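Local atomic coordinates of cruciferin (Brassica napus, PDB entry 3KGL), a protein that probably serves as a nutrient reservoir in rapeseed, being an 11S seed storage globulin built of two cupin domains. Residues F45-I50 with P172-S177; F68-E73 with V347-D352; G77-G82 with M142-E147. One frame throughout, in Å; residues are numbered along the deposited sequence.

Contact 1: F45-I50 with P172-S177; sequences FVRYII and PLVIVS
Ser177 meets Val46 with backbone and side chain alike. Ser177 N gives a hydrogen bond to Val46 O at 2.9 Å, Val46 N returns one to Ser177 O at 3.0 Å, and Ser177 CB lies 3.5 Å from Val46 CG1. Ser177 O also sits over one face of the Phe45 ring, toward its rim, 3.4 Å from Phe45 CD1. A serine suits this buried place because it is slim enough for the valine to close on it, while its OG is satisfied by Ser67 OG of the neighbouring strand 65-71. The strands run antiparallel at 168°, side by side in a sheet of the N-terminal cupin β-barrel. At the far end Ile50 is paired with Leu173, and Ile50 N reaches Leu173 O at 2.8 Å. Ile50 CG1 is anti to the carbonyl carbon, and the extended chi2 (156°) carries CD1 to Leu173 CD2, at 3.9 Å, and Ile175 CD1, at 3.6 Å. Ile175, bonded through its O to Tyr48 N at 2.7 Å, fills the middle of the same face. There Tyr48, Ile50 and Ile175 all pack on Phe165 of the facing sheet, inside the barrel, where the branched chains of the two isoleucines fill space well. Arg47 emerges on the other face beside Val174 and Val176; its aliphatic CG leans on Val174 CG1, and its guanidinium forms a salt bridge with Glu29 and bonds to Tyr349 OH.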
loop_
_atom_site.group_PDB
_atom_site.type_symbol
_atom_site.label_atom_id
_atom_site.label_comp_id
_atom_site.label_asym_id
_atom_site.label_seq_id
_atom_site.Cartn_x
_atom_site.Cartn_y
_atom_site.Cartn_z
ATOM N N PHE A 45 -0.385 16.482 11.605
ATOM C CA PHE A 45 -1.545 17.008 12.313
ATOM C C PHE A 45 -1.531 18.526 12.137
ATOM O O PHE A 45 -0.474 19.109 11.916
ATOM C CB PHE A 45 -1.463 16.610 13.787
ATOM C CG PHE A 45 -2.776 16.653 14.519
ATOM C CD1 PHE A 45 -3.656 15.592 14.453
ATOM C CD2 PHE A 45 -3.112 17.741 15.313
ATOM C CE1 PHE A 45 -4.859 15.632 15.136
ATOM C CE2 PHE A 45 -4.321 17.773 16.005
ATOM C CZ PHE A 45 -5.185 16.723 15.914
ATOM N N VAL A 46 -2.698 19.159 12.192
ATOM C CA VAL A 46 -2.790 20.603 11.998
ATOM C C VAL A 46 -4.011 21.119 12.712
ATOM O O VAL A 46 -4.980 20.392 12.890
ATOM C CB VAL A 46 -2.903 20.988 10.506
ATOM C CG1 VAL A 46 -4.071 20.276 9.871
ATOM C CG2 VAL A 46 -3.050 22.497 10.345
ATOM N N ARG A 47 -3.966 22.375 13.135
ATOM C CA ARG A 47 -5.111 22.988 13.785
ATOM C C ARG A 47 -5.374 24.294 13.097
ATOM O O ARG A 47 -4.489 25.128 13.013
ATOM C CB ARG A 47 -4.830 23.257 15.257
ATOM C CG ARG A 47 -5.906 24.079 15.925
ATOM C CD ARG A 47 -5.373 24.849 17.121
ATOM N NE ARG A 47 -5.179 23.997 18.280
ATOM C CZ ARG A 47 -4.021 23.820 18.898
ATOM N NH1 ARG A 47 -2.931 24.448 18.486
ATOM N NH2 ARG A 47 -3.960 23.010 19.943
ATOM N N TYR A 48 -6.582 24.460 12.575
ATOM C CA TYR A 48 -7.018 25.756 12.093
ATOM C C TYR A 48 -7.574 26.492 13.288
ATOM O O TYR A 48 -8.427 25.947 13.994
ATOM C CB TYR A 48 -8.148 25.612 11.079
ATOM C CG TYR A 48 -7.827 24.808 9.844
ATOM C CD1 TYR A 48 -6.533 24.738 9.347
ATOM C CD2 TYR A 48 -8.834 24.149 9.151
ATOM C CE1 TYR A 48 -6.243 24.013 8.206
ATOM C CE2 TYR A 48 -8.557 23.429 8.016
ATOM C CZ TYR A 48 -7.263 23.363 7.541
ATOM O OH TYR A 48 -6.997 22.640 6.402
ATOM N N ILE A 49 -7.105 27.716 13.532
ATOM C CA ILE A 49 -7.775 28.583 14.510
ATOM C C ILE A 49 -8.385 29.818 13.873
ATOM O O ILE A 49 -7.684 30.814 13.666
ATOM C CB ILE A 49 -6.855 29.079 15.612
ATOM C CG1 ILE A 49 -5.905 27.975 16.066
ATOM C CG2 ILE A 49 -7.701 29.537 16.736
ATOM C CD1 ILE A 49 -5.322 28.200 17.439
ATOM N N ILE A 50 -9.687 29.755 13.588
ATOM C CA ILE A 50 -10.343 30.774 12.770
ATOM C C ILE A 50 -11.112 31.813 13.590
ATOM O O ILE A 50 -11.988 31.470 14.388
ATOM C CB ILE A 50 -11.267 30.147 11.708
ATOM C CG1 ILE A 50 -10.539 29.015 10.986
ATOM C CG2 ILE A 50 -11.699 31.208 10.715
ATOM C CD1 ILE A 50 -11.459 28.007 10.369
ATOM N N PRO A 172 -13.987 31.965 18.721
ATOM C CA PRO A 172 -13.135 31.350 17.700
ATOM C C PRO A 172 -13.579 29.935 17.334
ATOM O O PRO A 172 -13.966 29.137 18.192
ATOM C CB PRO A 172 -11.759 31.308 18.375
ATOM C CG PRO A 172 -11.811 32.348 19.438
ATOM C CD PRO A 172 -13.227 32.347 19.921
ATOM N N LEU A 173 -13.518 29.637 16.046
ATOM C CA LEU A 173 -13.807 28.302 15.543
ATOM C C LEU A 173 -12.508 27.526 15.400
ATOM O O LEU A 173 -11.583 27.973 14.715
ATOM C CB LEU A 173 -14.498 28.399 14.185
ATOM C CG LEU A 173 -14.565 27.124 13.354
ATOM C CD1 LEU A 173 -15.518 26.114 13.976
ATOM C CD2 LEU A 173 -14.981 27.497 11.961
ATOM N N VAL A 174 -12.431 26.368 16.048
ATOM C CA VAL A 174 -11.199 25.591 16.049
ATOM C C VAL A 174 -11.426 24.245 15.398
ATOM O O VAL A 174 -12.105 23.388 15.952
ATOM C CB VAL A 174 -10.652 25.366 17.479
ATOM C CG1 VAL A 174 -9.543 24.358 17.447
ATOM C CG2 VAL A 174 -10.140 26.658 18.068
ATOM N N ILE A 175 -10.869 24.064 14.207
ATOM C CA ILE A 175 -10.871 22.748 13.600
ATOM C C ILE A 175 -9.486 22.118 13.794
ATOM O O ILE A 175 -8.459 22.796 13.695
ATOM C CB ILE A 175 -11.292 22.748 12.090
ATOM C CG1 ILE A 175 -12.672 23.374 11.885
ATOM C CG2 ILE A 175 -11.356 21.325 11.558
ATOM C CD1 ILE A 175 -12.641 24.790 11.367
ATOM N N VAL A 176 -9.489 20.820 14.095
ATOM C CA VAL A 176 -8.286 20.023 14.247
ATOM C C VAL A 176 -8.328 18.870 13.222
ATOM O O VAL A 176 -9.390 18.281 13.008
ATOM C CB VAL A 176 -8.192 19.541 15.699
ATOM C CG1 VAL A 176 -7.968 18.044 15.788
ATOM C CG2 VAL A 176 -7.120 20.336 16.439
ATOM N N SER A 177 -7.197 18.581 12.564
ATOM C CA SER A 177 -7.167 17.682 11.392
ATOM C C SER A 177 -5.981 16.720 11.374
ATOM O O SER A 177 -4.849 17.131 11.619
ATOM C CB SER A 177 -7.113 18.483 10.079
ATOM O OG SER A 177 -8.310 19.188 9.802
#

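Contact 2: F68-E73 with V347-D352; sequences FVAKGE and VLYVTD
Ala70 and Thr351 make the apolar heart of the contact, Ala70 CB lying 4.0 Å from Thr351 CG2. The same methyl of Thr351 is approached obliquely by the Phe68 ring, with CE2 at 4.2 Å, and Ala70 CB comes more loosely, at 4.5 Å, to Tyr349 CE2. The axes of the two strand segments approach to 8.0 Å, and alanine suits the spot because its CB meets the Thr351 methyl and the Tyr349 ring with no longer chain to place. Thr351 offers both sides of its nature: with CG2 anti to its carbonyl carbon the methyl serves the apolar cluster, while OG1 (chi1 62°) binds Arg327 NH1. The two segments lie in different sheets, their directions 41° apart, and meet through side chains with no hydrogen bond between them. Strand 65-71 comes from the N-terminal cupin and strand 346-352 from the C-terminal one, at corresponding places in the strand order of their sheets. Each carries a classic β bulge, Ala70 and Lys71 facing Val174, Thr351 and Asp352 facing Arg396. The ionic pair comes from the second residue of each bulge: Lys71, bent at chi3 and chi4, brings NZ to 3.7 Å from Asp352 OD1, a long salt bridge. Asp352 OD2 pairs with Arg396 NE, and two positive groups would probably keep the carboxylate ionised.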
loop_
_atom_site.group_PDB
_atom_site.type_symbol
_atom_site.label_atom_id
_atom_site.label_comp_id
_atom_site.label_asym_id
_atom_site.label_seq_id
_atom_site.Cartn_x
_atom_site.Cartn_y
_atom_site.Cartn_z
ATOM N N PHE A 68 -11.847 17.378 12.941
ATOM C CA PHE A 68 -12.717 17.462 14.119
ATOM C C PHE A 68 -12.856 18.928 14.520
ATOM O O PHE A 68 -11.891 19.686 14.454
ATOM C CB PHE A 68 -12.131 16.650 15.266
ATOM C CG PHE A 68 -13.000 16.598 16.491
ATOM C CD1 PHE A 68 -14.004 15.655 16.607
ATOM C CD2 PHE A 68 -12.788 17.476 17.547
ATOM C CE1 PHE A 68 -14.788 15.601 17.748
ATOM C CE2 PHE A 68 -13.569 17.432 18.680
ATOM C CZ PHE A 68 -14.572 16.492 18.782
ATOM N N VAL A 69 -14.063 19.337 14.899
ATOM C CA VAL A 69 -14.286 20.703 15.353
ATOM C C VAL A 69 -14.234 20.670 16.868
ATOM O O VAL A 69 -15.066 20.029 17.505
ATOM C CB VAL A 69 -15.643 21.259 14.878
ATOM C CG1 VAL A 69 -15.629 21.528 13.381
ATOM C CG2 VAL A 69 -16.723 20.280 15.198
ATOM N N ALA A 70 -13.233 21.333 17.441
ATOM C CA ALA A 70 -12.945 21.196 18.862
ATOM C C ALA A 70 -13.608 22.296 19.659
ATOM O O ALA A 70 -14.115 22.056 20.752
ATOM C CB ALA A 70 -11.459 21.208 19.098
ATOM N N LYS A 71 -13.582 23.505 19.103
ATOM C CA LYS A 71 -14.218 24.667 19.709
ATOM C C LYS A 71 -14.915 25.462 18.619
ATOM O O LYS A 71 -14.315 25.787 17.599
ATOM C CB LYS A 71 -13.191 25.588 20.404
ATOM C CG LYS A 71 -11.998 24.891 21.056
ATOM C CD LYS A 71 -11.314 25.752 22.134
ATOM C CE LYS A 71 -12.007 25.571 23.483
ATOM N NZ LYS A 71 -12.445 24.150 23.729
ATOM N N GLY A 72 -16.181 25.784 18.825
ATOM C CA GLY A 72 -16.792 26.785 17.985
ATOM C C GLY A 72 -17.882 26.247 17.105
ATOM O O GLY A 72 -18.396 25.151 17.325
ATOM N N GLU A 73 -18.224 27.037 16.095
ATOM C CA GLU A 73 -19.366 26.762 15.248
ATOM C C GLU A 73 -19.138 27.535 13.957
ATOM O O GLU A 73 -18.488 28.578 13.970
ATOM C CB GLU A 73 -20.642 27.240 15.953
ATOM C CG GLU A 73 -21.903 26.421 15.675
ATOM C CD GLU A 73 -22.967 26.577 16.768
ATOM O OE1 GLU A 73 -24.153 26.251 16.512
ATOM O OE2 GLU A 73 -22.614 27.019 17.887
ATOM N N VAL A 347 -3.363 8.799 17.050
ATOM C CA VAL A 347 -2.853 10.125 17.352
ATOM C C VAL A 347 -3.899 10.797 18.246
ATOM O O VAL A 347 -5.072 10.879 17.893
ATOM C CB VAL A 347 -2.521 10.903 16.060
ATOM C CG1 VAL A 347 -3.141 12.301 16.044
ATOM C CG2 VAL A 347 -1.007 10.914 15.827
ATOM N N LEU A 348 -3.479 11.210 19.439
ATOM C CA LEU A 348 -4.419 11.623 20.475
ATOM C C LEU A 348 -4.335 13.111 20.742
ATOM O O LEU A 348 -3.249 13.664 20.954
ATOM C CB LEU A 348 -4.153 10.860 21.766
ATOM C CG LEU A 348 -5.022 11.242 22.963
ATOM C CD1 LEU A 348 -5.162 10.057 23.900
ATOM C CD2 LEU A 348 -4.453 12.431 23.709
ATOM N N TYR A 349 -5.491 13.756 20.754
ATOM C CA TYR A 349 -5.543 15.193 20.972
ATOM C C TYR A 349 -6.472 15.488 22.138
ATOM O O TYR A 349 -7.590 14.969 22.200
ATOM C CB TYR A 349 -6.001 15.897 19.689
ATOM C CG TYR A 349 -6.129 17.404 19.745
ATOM C CD1 TYR A 349 -5.040 18.231 19.509
ATOM C CD2 TYR A 349 -7.363 18.000 19.984
ATOM C CE1 TYR A 349 -5.169 19.621 19.542
ATOM C CE2 TYR A 349 -7.507 19.380 20.019
ATOM C CZ TYR A 349 -6.411 20.186 19.793
ATOM O OH TYR A 349 -6.577 21.551 19.825
ATOM N N VAL A 350 -5.989 16.300 23.075
ATOM C CA VAL A 350 -6.790 16.717 24.209
ATOM C C VAL A 350 -7.553 17.977 23.813
ATOM O O VAL A 350 -6.958 18.937 23.332
ATOM C CB VAL A 350 -5.889 17.008 25.411
ATOM C CG1 VAL A 350 -6.712 17.436 26.631
ATOM C CG2 VAL A 350 -5.064 15.792 25.717
ATOM N N THR A 351 -8.871 17.971 23.983
ATOM C CA THR A 351 -9.658 19.158 23.668
ATOM C C THR A 351 -10.054 19.887 24.940
ATOM O O THR A 351 -10.428 21.052 24.894
ATOM C CB THR A 351 -10.928 18.841 22.830
ATOM O OG1 THR A 351 -11.814 17.985 23.563
ATOM C CG2 THR A 351 -10.556 18.180 21.525
ATOM N N ASP A 352 -9.949 19.204 26.078
ATOM C CA ASP A 352 -10.428 19.755 27.338
ATOM C C ASP A 352 -9.814 19.070 28.550
ATOM O O ASP A 352 -9.940 17.857 28.728
ATOM C CB ASP A 352 -11.950 19.629 27.414
ATOM C CG ASP A 352 -12.661 20.532 26.429
ATOM O OD1 ASP A 352 -12.496 21.767 26.569
ATOM O OD2 ASP A 352 -13.378 20.011 25.529
#

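Contact 3: G77-G82 with M142-E147; sequences GRVVPG and MHQKVE
Gln144 lies against Arg78 and Val79 where strands 73-79 and 141-150 of the N-terminal cupin barrel run antiparallel and then part. This is the closely packed side. Gln144 CB rests 3.5 Å from Arg78 O, and the chain, bent at chi2 (-101°), carries CD to within 4.1 Å of Val79 CA. A long flexible amide suits the spot, its methylenes covering backbone and the Val79 CG2 methyl. The cover extends beyond the chain, for Val79 packs on Val417 of a second subunit. On the looser, partly exposed side two charged chains meet. Glu147 OE1 stands over one face of the Arg78 guanidinium, 3.2 Å from NH2, and OE2 takes a weak hydrogen bond from NH1, also at 3.2 Å. The two planes are 73° apart, so the salt bridge is not the flat, two-pronged kind, and Glu147 OE2 is held as well by Thr288 OG1. An alanine in place of Arg78 would probably leave Glu147 without its positive mate and its carboxylate, still bonded to Thr288 OG1, freer to turn. Lys145, on the solvent side, turns its chain away from 77-82. Within 142-147, His143 ND1 gives a hydrogen bond, in its ring plane, to a lone pair of Gln144 O at 2.9 Å.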
loop_
_atom_site.group_PDB
_atom_site.type_symbol
_atom_site.label_atom_id
_atom_site.label_comp_id
_atom_site.label_asym_id
_atom_site.label_seq_id
_atom_site.Cartn_x
_atom_site.Cartn_y
_atom_site.Cartn_z
ATOM N N GLY A 77 -17.827 24.074 3.298
ATOM C CA GLY A 77 -18.135 23.767 1.923
ATOM C C GLY A 77 -17.154 22.757 1.370
ATOM O O GLY A 77 -15.941 22.958 1.392
ATOM N N ARG A 78 -17.692 21.651 0.883
ATOM C CA ARG A 78 -16.907 20.638 0.207
ATOM C C ARG A 78 -17.241 20.853 -1.256
ATOM O O ARG A 78 -18.315 21.361 -1.576
ATOM C CB ARG A 78 -17.380 19.249 0.652
ATOM C CG ARG A 78 -16.299 18.279 1.149
ATOM C CD ARG A 78 -16.879 17.314 2.196
ATOM N NE ARG A 78 -18.273 17.008 1.884
ATOM C CZ ARG A 78 -19.233 16.854 2.791
ATOM N NH1 ARG A 78 -18.952 16.977 4.080
ATOM N NH2 ARG A 78 -20.475 16.585 2.407
ATOM N N VAL A 79 -16.326 20.486 -2.146
ATOM C CA VAL A 79 -16.597 20.509 -3.580
ATOM C C VAL A 79 -15.950 19.299 -4.214
ATOM O O VAL A 79 -14.724 19.202 -4.260
ATOM C CB VAL A 79 -16.021 21.759 -4.266
ATOM C CG1 VAL A 79 -16.274 21.692 -5.765
ATOM C CG2 VAL A 79 -16.615 23.021 -3.673
ATOM N N VAL A 80 -16.765 18.382 -4.716
ATOM C CA VAL A 80 -16.242 17.163 -5.327
ATOM C C VAL A 80 -16.098 17.292 -6.854
ATOM O O VAL A 80 -16.623 18.237 -7.452
ATOM C CB VAL A 80 -17.151 15.984 -5.017
ATOM C CG1 VAL A 80 -17.531 15.991 -3.548
ATOM C CG2 VAL A 80 -18.384 16.080 -5.866
ATOM N N PRO A 81 -15.370 16.347 -7.487
ATOM C CA PRO A 81 -15.259 16.333 -8.955
ATOM C C PRO A 81 -16.582 15.995 -9.650
ATOM O O PRO A 81 -17.002 14.831 -9.666
ATOM C CB PRO A 81 -14.223 15.230 -9.228
ATOM C CG PRO A 81 -13.470 15.060 -7.936
ATOM C CD PRO A 81 -14.460 15.373 -6.850
ATOM N N GLY A 82 -17.227 17.013 -10.213
ATOM C CA GLY A 82 -18.441 16.824 -10.990
ATOM C C GLY A 82 -19.673 16.392 -10.212
ATOM O O GLY A 82 -20.146 15.267 -10.359
ATOM N N MET A 142 -25.902 29.487 -7.861
ATOM C CA MET A 142 -25.874 28.042 -7.736
ATOM C C MET A 142 -24.500 27.618 -7.243
ATOM O O MET A 142 -23.486 28.149 -7.688
ATOM C CB MET A 142 -26.171 27.388 -9.084
ATOM C CG MET A 142 -27.464 27.843 -9.731
ATOM S SD MET A 142 -27.479 27.475 -11.499
ATOM C CE MET A 142 -27.304 25.691 -11.483
ATOM N N HIS A 143 -24.464 26.664 -6.322
ATOM C CA HIS A 143 -23.196 26.196 -5.773
ATOM C C HIS A 143 -23.389 25.005 -4.833
ATOM O O HIS A 143 -24.509 24.718 -4.414
ATOM C CB HIS A 143 -22.449 27.335 -5.060
ATOM C CG HIS A 143 -23.188 27.921 -3.894
ATOM N ND1 HIS A 143 -23.484 27.199 -2.756
ATOM C CD2 HIS A 143 -23.670 29.169 -3.681
ATOM C CE1 HIS A 143 -24.128 27.971 -1.898
ATOM N NE2 HIS A 143 -24.253 29.172 -2.436
ATOM N N GLN A 144 -22.295 24.319 -4.510
ATOM C CA GLN A 144 -22.348 23.099 -3.706
ATOM C C GLN A 144 -22.997 23.323 -2.340
ATOM O O GLN A 144 -23.214 24.455 -1.916
ATOM C CB GLN A 144 -20.947 22.501 -3.549
ATOM C CG GLN A 144 -20.372 21.877 -4.827
ATOM C CD GLN A 144 -20.472 20.352 -4.843
ATOM O OE1 GLN A 144 -20.186 19.715 -5.858
ATOM N NE2 GLN A 144 -20.868 19.763 -3.715
ATOM N N LYS A 145 -23.323 22.228 -1.665
ATOM C CA LYS A 145 -23.968 22.310 -0.365
ATOM C C LYS A 145 -23.044 22.933 0.669
ATOM O O LYS A 145 -21.922 22.466 0.892
ATOM C CB LYS A 145 -24.426 20.923 0.097
ATOM C CG LYS A 145 -24.763 20.833 1.582
ATOM C CD LYS A 145 -25.523 19.548 1.921
ATOM C CE LYS A 145 -26.964 19.595 1.417
ATOM N NZ LYS A 145 -27.820 18.525 2.012
ATOM N N VAL A 146 -23.521 24.006 1.285
ATOM C CA VAL A 146 -22.839 24.607 2.418
ATOM C C VAL A 146 -23.458 24.073 3.699
ATOM O O VAL A 146 -24.600 24.392 4.021
ATOM C CB VAL A 146 -22.980 26.126 2.412
ATOM C CG1 VAL A 146 -22.514 26.703 3.738
ATOM C CG2 VAL A 146 -22.199 26.716 1.263
ATOM N N GLU A 147 -22.697 23.256 4.417
ATOM C CA GLU A 147 -23.148 22.659 5.665
ATOM C C GLU A 147 -22.875 23.586 6.861
ATOM O O GLU A 147 -22.036 24.483 6.774
ATOM C CB GLU A 147 -22.463 21.301 5.868
ATOM C CG GLU A 147 -22.999 20.183 4.972
ATOM C CD GLU A 147 -21.916 19.202 4.520
ATOM O OE1 GLU A 147 -21.245 19.476 3.495
ATOM O OE2 GLU A 147 -21.751 18.148 5.177
#

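Overall arrangement
Contacts 1 and 2 are buried and meet through one sheet, in which strands 173-180 and 65-71 are neighbours, and Val176 CG2 packs against the Tyr349 ring. Contact 1 is a continuous backbone ladder within a single domain. Contact 2, its centre 8 Å from that of contact 1, works between the two cupin domains by side chains alone, with a small apolar cluster and a long salt bridge. Contact 3 is only partly buried; its centre is about 21 Å from that of contact 1 and about 25 Å from that of contact 2. It begins on the next strand of the chain, nested inside the loops both of them close. There regular pairing gives out, charged and amide groups replace aliphatic ones, and another subunit supplies part of the cover.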